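Local coordinates for resiniferatoxin-binding, phosphotriesterase-related protein (Rhodobacter sphaeroides 2.4.1, PDB 3K2G) that binds two zinc ions in a TIM-barrel fold of the phosphotriesterase family and probably acts as a phosphoric diester hydrolase, at residues I111-V116 against A170-I175; D152-I157 against Q199-L204; K190-A195 against H218-L223. All coordinates share one frame; numbering follows the deposited sequence.

In the fold
Contacts 2 and 3 belong to the outer helix layer of one TIM barrel and both use helix 186-202: contact 2 joins it to the helix before, 150-162, contact 3 to the helix after, 217-226, their centres about 13 Å apart. Contact 1 lies among the loops at the strand ends, joining the loop and first turn of helix 115-125 to the loop before strand 175-178; its I175 packs against helix 186-202. Chemistry follows depth. Contact 1 is thin but mostly buried: one apolar pair, and an arginine touching an isoleucine while its bonds go elsewhere. Contact 2, only partly buried, carries a salt bridge to an exposed aspartate; contact 3 is a buried leucine seam with an arginine laid across it.

Contact 1: I111-V116 against A170-I175; sequences IGRDPV and ARIGLI
CB of P115 rests against CB of A170 at 4.0 Å, where the two backbones come nearest, with the CA of P115 6.6 Å from the CA of A170. Both side chains start out toward the opposite segment, and M131 of strand 128-131 touches both, so this apolar pair sits on the end of that strand. No hydrogen bond joins the two segments.

The second touch is polar against apolar. R113 sends its chain across with CG anti to the backbone N (chi1 -178°) and a bend at chi3, and NH1 stops 4.0 Å from the methyl CG2 of I172. The methyl approaches the guanidinium at a slant, and this is van der Waals contact alone. What holds the group lies outside the two segments: NH2 makes a salt bridge to E160, and NH1 donates to the carbonyl O of G132. I172 itself packs on I157 and A161 of helix 150-162.

Within 111-116, D114 takes the N-cap position right before helix 115-125. Its OD1 accepts a weak bond from V116 N at 2.9 Å, bent to 122°; K117 N donates to the same oxygen.

I111 touches the bound dimercaptobutanediol, so the first segment runs from the pocket to the start of helix 115-125, while the second leads into strand 175-178, which carries the zinc ligand E177. This is a strand-to-helix loop and a helix-to-strand loop meeting over M131, at the end of strand 128-131, as in a TIM barrel.

Contact 2: D152-I157 against Q199-L204; sequences DIADEI and QVRTGL
R201 reaches from helix 186-202 to helix 150-162 and takes hold of D155. Its CB points toward the partner helix, with CG anti to the carbonyl carbon; the chain then bends at chi3, carrying NE to E5 near the N-terminus of the same chain, with which it forms a salt bridge. Beyond CZ the two terminal nitrogens share one acceptor: NH1 lies 2.8 Å from OD1 of D155, and NH2 is also 2.8 Å from OD1 of D155. The fork is end-on, and the oxygen sits in the guanidinium plane, yet the carboxylate is turned 83° from that plane. NH2 meets OD1 nearly along its C-O axis, whereas NH1 comes to it on the anti side, 32° out of the carboxylate plane. The two N-H...O angles, near 144°, show the bend expected when one atom takes both.

These are successive outer helices of the TIM barrel, linked through strand 175-178, whose I175 packs against both I157 and T202. NH1 of R201 also comes 3.5 Å from CB of A154, and the carbonyl O of A154 lies over one face of the guanidinium. Elsewhere, NE2 of Q199 donates to the carbonyl O of L204 at 2.9 Å, spanning the turn at G203.

Contact 3: K190-A195 against H218-L223; sequences KSLRGA and HRVLDL
The guanidinium of R193 lies with one face on L223: CD1 sits 3.9 Å above the plane, over its centre, and CG of L223 is 3.8 Å from NH1 of R193. The group's nitrogens are taken by carboxylates beyond the two segments, NH1 by E227, NH2 by E226 and NE by E189, all salt bridges. Three acids would be expected to fix the rotation of the group and keep its flat side against the leucine. R193 gets there with CG anti to the carbonyl carbon (chi1 -70°) and a chain extended from CG to NE. On the way its CG meets CD1 of L223 at 3.8 Å, so the aliphatic stem packs on the leucine as well as the charged end.

L223 lies between L192 and R193, CD2 mainly on the leucine and CD1 mainly on the arginine. CD2 of L223 stands 3.5 Å from CG of L192 and 3.7 Å from CD2 of L192, a close fit in which the two leucines run alongside one another, pointing opposite ways. Each starts out toward the other helix. Farther along, CG1 of V220 reaches CD2 of L192 at 4.1 Å, closing the inner end of the seam; L192 and V220 both continue onto V208 of strand 206-208.

The helix segments cross at -48°, with axes 10.7 Å apart at closest approach. R193 and L223 mark the nearest backbone approach, CA of R193 to CA of L223 being 7.1 Å. Helices 186-202 and 217-226 flank strand 206-208 along the chain, and the apolar seam between them, roofed by an arginine toward the outside, is the helix-helix packing of consecutive beta-alpha units in a TIM barrel.

Contact 1: I111-V116 against A170-I175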
loop_
_atom_site.group_PDB
_atom_site.type_symbol
_atom_site.label_atom_id
_atom_site.label_comp_id
_atom_site.label_asym_id
_atom_site.label_seq_id
_atom_site.Cartn_x
_atom_site.Cartn_y
_atom_site.Cartn_z
ATOM N N ILE B 111 7.904 -35.287 19.231
ATOM C CA ILE B 111 7.477 -35.460 17.844
ATOM C C ILE B 111 8.208 -36.531 17.033
ATOM O O ILE B 111 8.127 -36.537 15.806
ATOM C CB ILE B 111 7.519 -34.120 17.057
ATOM C CG1 ILE B 111 8.896 -33.464 17.186
ATOM C CG2 ILE B 111 6.415 -33.199 17.559
ATOM C CD1 ILE B 111 9.031 -32.162 16.392
ATOM N N GLY B 112 8.928 -37.425 17.707
ATOM C CA GLY B 112 9.594 -38.516 17.008
ATOM C C GLY B 112 11.056 -38.469 16.600
ATOM O O GLY B 112 11.429 -39.081 15.595
ATOM N N ARG B 113 11.899 -37.776 17.358
ATOM C CA ARG B 113 13.315 -37.708 17.005
ATOM C C ARG B 113 13.935 -39.100 17.135
ATOM O O ARG B 113 13.735 -39.778 18.140
ATOM C CB ARG B 113 14.048 -36.721 17.919
ATOM C CG ARG B 113 15.528 -36.559 17.589
ATOM C CD ARG B 113 16.231 -35.656 18.589
ATOM N NE ARG B 113 16.139 -36.166 19.955
ATOM C CZ ARG B 113 16.734 -35.605 21.006
ATOM N NH1 ARG B 113 17.469 -34.511 20.850
ATOM N NH2 ARG B 113 16.590 -36.134 22.216
ATOM N N ASP B 114 14.680 -39.520 16.117
ATOM C CA ASP B 114 15.313 -40.834 16.123
ATOM C C ASP B 114 16.670 -40.831 15.419
ATOM O O ASP B 114 16.744 -40.911 14.193
ATOM C CB ASP B 114 14.404 -41.857 15.438
ATOM C CG ASP B 114 14.835 -43.288 15.699
ATOM O OD1 ASP B 114 16.053 -43.570 15.653
ATOM O OD2 ASP B 114 13.948 -44.135 15.943
ATOM N N PRO B 115 17.766 -40.763 16.191
ATOM C CA PRO B 115 19.114 -40.752 15.612
ATOM C C PRO B 115 19.469 -42.006 14.815
ATOM O O PRO B 115 20.283 -41.955 13.893
ATOM C CB PRO B 115 20.014 -40.554 16.831
ATOM C CG PRO B 115 19.228 -41.160 17.943
ATOM C CD PRO B 115 17.826 -40.683 17.659
ATOM N N VAL B 116 18.862 -43.132 15.168
ATOM C CA VAL B 116 19.138 -44.370 14.451
ATOM C C VAL B 116 18.659 -44.244 13.008
ATOM O O VAL B 116 19.395 -44.544 12.070
ATOM C CB VAL B 116 18.426 -45.569 15.107
ATOM C CG1 VAL B 116 18.743 -46.838 14.340
ATOM C CG2 VAL B 116 18.864 -45.702 16.561
ATOM N N ALA B 170 25.341 -40.476 19.076
ATOM C CA ALA B 170 25.100 -39.424 18.101
ATOM C C ALA B 170 24.847 -38.157 18.910
ATOM O O ALA B 170 24.077 -38.170 19.868
ATOM C CB ALA B 170 23.886 -39.760 17.247
ATOM N N ARG B 171 25.508 -37.070 18.534
ATOM C CA ARG B 171 25.342 -35.813 19.245
ATOM C C ARG B 171 24.584 -34.790 18.401
ATOM O O ARG B 171 24.591 -34.860 17.171
ATOM C CB ARG B 171 26.712 -35.286 19.675
ATOM C CG ARG B 171 27.357 -36.174 20.732
ATOM C CD ARG B 171 28.740 -35.710 21.118
ATOM N NE ARG B 171 29.722 -35.998 20.081
ATOM C CZ ARG B 171 31.016 -35.714 20.185
ATOM N NH1 ARG B 171 31.480 -35.132 21.285
ATOM N NH2 ARG B 171 31.846 -36.015 19.196
ATOM N N ILE B 172 23.912 -33.856 19.069
ATOM C CA ILE B 172 23.137 -32.840 18.366
ATOM C C ILE B 172 24.030 -31.747 17.807
ATOM O O ILE B 172 25.125 -31.507 18.315
ATOM C CB ILE B 172 22.074 -32.205 19.284
ATOM C CG1 ILE B 172 22.748 -31.538 20.489
ATOM C CG2 ILE B 172 21.082 -33.270 19.740
ATOM C CD1 ILE B 172 21.784 -30.782 21.387
ATOM N N GLY B 173 23.558 -31.091 16.753
ATOM C CA GLY B 173 24.336 -30.037 16.124
ATOM C C GLY B 173 23.589 -28.724 16.139
ATOM O O GLY B 173 24.097 -27.685 15.724
ATOM N N LEU B 174 22.361 -28.783 16.628
ATOM C CA LEU B 174 21.508 -27.612 16.721
ATOM C C LEU B 174 20.572 -27.851 17.885
ATOM O O LEU B 174 20.239 -28.989 18.208
ATOM C CB LEU B 174 20.715 -27.422 15.419
ATOM C CG LEU B 174 19.277 -26.891 15.490
ATOM C CD1 LEU B 174 19.089 -25.787 14.482
ATOM C CD2 LEU B 174 18.295 -28.022 15.224
ATOM N N ILE B 175 20.165 -26.773 18.533
ATOM C CA ILE B 175 19.253 -26.874 19.654
ATOM C C ILE B 175 17.873 -26.562 19.137
ATOM O O ILE B 175 17.535 -25.386 18.976
ATOM C CB ILE B 175 19.570 -25.834 20.746
ATOM C CG1 ILE B 175 20.969 -26.080 21.307
ATOM C CG2 ILE B 175 18.495 -25.875 21.825
ATOM C CD1 ILE B 175 21.331 -25.215 22.496
#

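Contact 2: D152-I157 against Q199-L204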
loop_
_atom_site.group_PDB
_atom_site.type_symbol
_atom_site.label_atom_id
_atom_site.label_comp_id
_atom_site.label_asym_id
_atom_site.label_seq_id
_atom_site.Cartn_x
_atom_site.Cartn_y
_atom_site.Cartn_z
ATOM N N ASP B 152 17.083 -28.098 34.244
ATOM C CA ASP B 152 17.129 -29.538 33.989
ATOM C C ASP B 152 17.017 -29.771 32.481
ATOM O O ASP B 152 17.656 -30.663 31.926
ATOM C CB ASP B 152 15.982 -30.257 34.713
ATOM C CG ASP B 152 16.049 -30.096 36.223
ATOM O OD1 ASP B 152 17.134 -30.316 36.802
ATOM O OD2 ASP B 152 15.012 -29.757 36.832
ATOM N N ILE B 153 16.203 -28.954 31.824
ATOM C CA ILE B 153 16.025 -29.057 30.380
ATOM C C ILE B 153 17.334 -28.678 29.697
ATOM O O ILE B 153 17.748 -29.313 28.728
ATOM C CB ILE B 153 14.889 -28.131 29.897
ATOM C CG1 ILE B 153 13.548 -28.681 30.394
ATOM C CG2 ILE B 153 14.899 -28.025 28.369
ATOM C CD1 ILE B 153 12.362 -27.796 30.107
ATOM N N ALA B 154 17.984 -27.639 30.212
ATOM C CA ALA B 154 19.260 -27.201 29.654
ATOM C C ALA B 154 20.268 -28.334 29.826
ATOM O O ALA B 154 21.034 -28.639 28.912
ATOM C CB ALA B 154 19.745 -25.944 30.366
ATOM N N ASP B 155 20.256 -28.967 31.000
ATOM C CA ASP B 155 21.170 -30.073 31.270
ATOM C C ASP B 155 20.972 -31.218 30.271
ATOM O O ASP B 155 21.941 -31.815 29.801
ATOM C CB ASP B 155 20.986 -30.604 32.704
ATOM C CG ASP B 155 21.445 -29.615 33.765
ATOM O OD1 ASP B 155 22.286 -28.747 33.454
ATOM O OD2 ASP B 155 20.977 -29.716 34.921
ATOM N N GLU B 156 19.721 -31.525 29.939
ATOM C CA GLU B 156 19.449 -32.609 28.993
ATOM C C GLU B 156 20.053 -32.290 27.641
ATOM O O GLU B 156 20.649 -33.153 26.997
ATOM C CB GLU B 156 17.939 -32.832 28.816
ATOM C CG GLU B 156 17.192 -33.124 30.108
ATOM C CD GLU B 156 15.737 -33.506 29.884
ATOM O OE1 GLU B 156 15.072 -32.887 29.021
ATOM O OE2 GLU B 156 15.258 -34.423 30.584
ATOM N N ILE B 157 19.881 -31.043 27.211
ATOM C CA ILE B 157 20.393 -30.596 25.922
ATOM C C ILE B 157 21.921 -30.614 25.884
ATOM O O ILE B 157 22.526 -31.008 24.883
ATOM C CB ILE B 157 19.865 -29.177 25.591
ATOM C CG1 ILE B 157 18.349 -29.238 25.377
ATOM C CG2 ILE B 157 20.556 -28.630 24.346
ATOM C CD1 ILE B 157 17.680 -27.890 25.206
ATOM N N GLN B 199 21.948 -22.834 24.939
ATOM C CA GLN B 199 22.624 -22.172 23.830
ATOM C C GLN B 199 23.903 -21.526 24.362
ATOM O O GLN B 199 24.960 -21.601 23.730
ATOM C CB GLN B 199 21.706 -21.117 23.207
ATOM C CG GLN B 199 22.111 -20.641 21.811
ATOM C CD GLN B 199 23.371 -19.794 21.809
ATOM O OE1 GLN B 199 23.493 -18.846 22.587
ATOM N NE2 GLN B 199 24.312 -20.123 20.919
ATOM N N VAL B 200 23.809 -20.898 25.529
ATOM C CA VAL B 200 24.973 -20.252 26.133
ATOM C C VAL B 200 26.018 -21.293 26.538
ATOM O O VAL B 200 27.211 -21.133 26.267
ATOM C CB VAL B 200 24.573 -19.433 27.388
ATOM C CG1 VAL B 200 25.818 -18.839 28.052
ATOM C CG2 VAL B 200 23.609 -18.318 26.997
ATOM N N ARG B 201 25.566 -22.367 27.175
ATOM C CA ARG B 201 26.480 -23.411 27.630
ATOM C C ARG B 201 27.150 -24.236 26.526
ATOM O O ARG B 201 28.352 -24.490 26.598
ATOM C CB ARG B 201 25.753 -24.330 28.620
ATOM C CG ARG B 201 25.299 -23.605 29.885
ATOM C CD ARG B 201 24.271 -24.402 30.685
ATOM N NE ARG B 201 24.788 -25.680 31.174
ATOM C CZ ARG B 201 24.049 -26.587 31.809
ATOM N NH1 ARG B 201 22.761 -26.355 32.030
ATOM N NH2 ARG B 201 24.594 -27.727 32.217
ATOM N N THR B 202 26.399 -24.626 25.497
ATOM C CA THR B 202 26.961 -25.435 24.413
ATOM C C THR B 202 27.515 -24.631 23.232
ATOM O O THR B 202 28.373 -25.115 22.492
ATOM C CB THR B 202 25.913 -26.428 23.851
ATOM O OG1 THR B 202 24.847 -25.701 23.223
ATOM C CG2 THR B 202 25.347 -27.285 24.964
ATOM N N GLY B 203 27.019 -23.414 23.047
ATOM C CA GLY B 203 27.489 -22.599 21.941
ATOM C C GLY B 203 26.907 -23.049 20.609
ATOM O O GLY B 203 27.382 -22.648 19.539
ATOM N N LEU B 204 25.874 -23.885 20.670
ATOM C CA LEU B 204 25.215 -24.380 19.458
ATOM C C LEU B 204 24.097 -23.441 19.025
ATOM O O LEU B 204 23.559 -22.685 19.842
ATOM C CB LEU B 204 24.611 -25.767 19.699
ATOM C CG LEU B 204 25.553 -26.966 19.783
ATOM C CD1 LEU B 204 24.754 -28.235 20.106
ATOM C CD2 LEU B 204 26.296 -27.113 18.459
#

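Contact 3: K190-A195 against H218-L223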
loop_
_atom_site.group_PDB
_atom_site.type_symbol
_atom_site.label_atom_id
_atom_site.label_comp_id
_atom_site.label_asym_id
_atom_site.label_seq_id
_atom_site.Cartn_x
_atom_site.Cartn_y
_atom_site.Cartn_z
ATOM N N LYS B 190 9.297 -21.949 29.917
ATOM C CA LYS B 190 10.318 -22.658 30.684
ATOM C C LYS B 190 11.186 -23.438 29.709
ATOM O O LYS B 190 12.410 -23.471 29.828
ATOM C CB LYS B 190 9.673 -23.634 31.668
ATOM C CG LYS B 190 10.674 -24.384 32.547
ATOM C CD LYS B 190 9.993 -25.486 33.347
ATOM C CE LYS B 190 9.435 -26.562 32.429
ATOM N NZ LYS B 190 8.633 -27.576 33.163
ATOM N N SER B 191 10.532 -24.076 28.746
ATOM C CA SER B 191 11.227 -24.851 27.735
ATOM C C SER B 191 12.208 -23.963 26.972
ATOM O O SER B 191 13.372 -24.321 26.792
ATOM C CB SER B 191 10.212 -25.452 26.758
ATOM O OG SER B 191 10.858 -26.042 25.646
ATOM N N LEU B 192 11.730 -22.804 26.529
ATOM C CA LEU B 192 12.562 -21.870 25.777
ATOM C C LEU B 192 13.715 -21.312 26.604
ATOM O O LEU B 192 14.810 -21.110 26.085
ATOM C CB LEU B 192 11.714 -20.717 25.233
ATOM C CG LEU B 192 12.473 -19.717 24.349
ATOM C CD1 LEU B 192 13.106 -20.450 23.175
ATOM C CD2 LEU B 192 11.531 -18.630 23.856
ATOM N N ARG B 193 13.466 -21.052 27.885
ATOM C CA ARG B 193 14.509 -20.534 28.765
ATOM C C ARG B 193 15.607 -21.581 28.932
ATOM O O ARG B 193 16.795 -21.256 28.911
ATOM C CB ARG B 193 13.930 -20.158 30.133
ATOM C CG ARG B 193 13.026 -18.930 30.113
ATOM C CD ARG B 193 12.604 -18.527 31.522
ATOM N NE ARG B 193 11.788 -17.313 31.545
ATOM C CZ ARG B 193 12.231 -16.099 31.228
ATOM N NH1 ARG B 193 13.490 -15.918 30.859
ATOM N NH2 ARG B 193 11.409 -15.060 31.274
ATOM N N GLY B 194 15.208 -22.839 29.082
ATOM C CA GLY B 194 16.182 -23.907 29.229
ATOM C C GLY B 194 16.986 -24.062 27.948
ATOM O O GLY B 194 18.187 -24.344 27.977
ATOM N N ALA B 195 16.320 -23.873 26.814
ATOM C CA ALA B 195 16.989 -23.984 25.527
ATOM C C ALA B 195 18.004 -22.853 25.357
ATOM O O ALA B 195 19.115 -23.078 24.881
ATOM C CB ALA B 195 15.964 -23.948 24.400
ATOM N N HIS B 218 9.244 -10.938 18.635
ATOM C CA HIS B 218 10.021 -10.015 19.454
ATOM C C HIS B 218 10.015 -10.434 20.924
ATOM O O HIS B 218 11.010 -10.259 21.623
ATOM C CB HIS B 218 9.513 -8.579 19.290
ATOM C CG HIS B 218 10.062 -7.880 18.081
ATOM N ND1 HIS B 218 11.392 -7.542 17.955
ATOM C CD2 HIS B 218 9.466 -7.484 16.930
ATOM C CE1 HIS B 218 11.592 -6.970 16.783
ATOM N NE2 HIS B 218 10.439 -6.923 16.140
ATOM N N ARG B 219 8.904 -10.995 21.395
ATOM C CA ARG B 219 8.839 -11.451 22.781
ATOM C C ARG B 219 9.766 -12.659 22.937
ATOM O O ARG B 219 10.401 -12.844 23.980
ATOM C CB ARG B 219 7.407 -11.845 23.163
ATOM C CG ARG B 219 7.307 -12.447 24.562
ATOM C CD ARG B 219 5.891 -12.875 24.933
ATOM N NE ARG B 219 5.860 -13.533 26.239
ATOM C CZ ARG B 219 4.785 -14.112 26.768
ATOM N NH1 ARG B 219 3.636 -14.118 26.103
ATOM N NH2 ARG B 219 4.860 -14.689 27.962
ATOM N N VAL B 220 9.832 -13.482 21.891
ATOM C CA VAL B 220 10.691 -14.665 21.890
ATOM C C VAL B 220 12.146 -14.228 21.978
ATOM O O VAL B 220 12.901 -14.751 22.794
ATOM C CB VAL B 220 10.514 -15.525 20.597
ATOM C CG1 VAL B 220 11.729 -16.430 20.387
ATOM C CG2 VAL B 220 9.261 -16.385 20.704
ATOM N N LEU B 221 12.536 -13.269 21.139
ATOM C CA LEU B 221 13.914 -12.782 21.149
ATOM C C LEU B 221 14.248 -12.072 22.457
ATOM O O LEU B 221 15.386 -12.138 22.930
ATOM C CB LEU B 221 14.172 -11.846 19.964
ATOM C CG LEU B 221 14.139 -12.499 18.577
ATOM C CD1 LEU B 221 14.554 -11.475 17.515
ATOM C CD2 LEU B 221 15.077 -13.710 18.538
ATOM N N ASP B 222 13.263 -11.394 23.039
ATOM C CA ASP B 222 13.477 -10.701 24.310
ATOM C C ASP B 222 13.889 -11.730 25.362
ATOM O O ASP B 222 14.789 -11.486 26.168
ATOM C CB ASP B 222 12.194 -9.997 24.779
ATOM C CG ASP B 222 11.933 -8.681 24.052
ATOM O OD1 ASP B 222 12.746 -8.279 23.195
ATOM O OD2 ASP B 222 10.899 -8.046 24.349
ATOM N N LEU B 223 13.225 -12.882 25.349
ATOM C CA LEU B 223 13.517 -13.940 26.310
ATOM C C LEU B 223 14.882 -14.576 26.038
ATOM O O LEU B 223 15.681 -14.786 26.957
ATOM C CB LEU B 223 12.410 -14.995 26.269
ATOM C CG LEU B 223 12.562 -16.185 27.218
ATOM C CD1 LEU B 223 11.203 -16.810 27.483
ATOM C CD2 LEU B 223 13.519 -17.205 26.608
#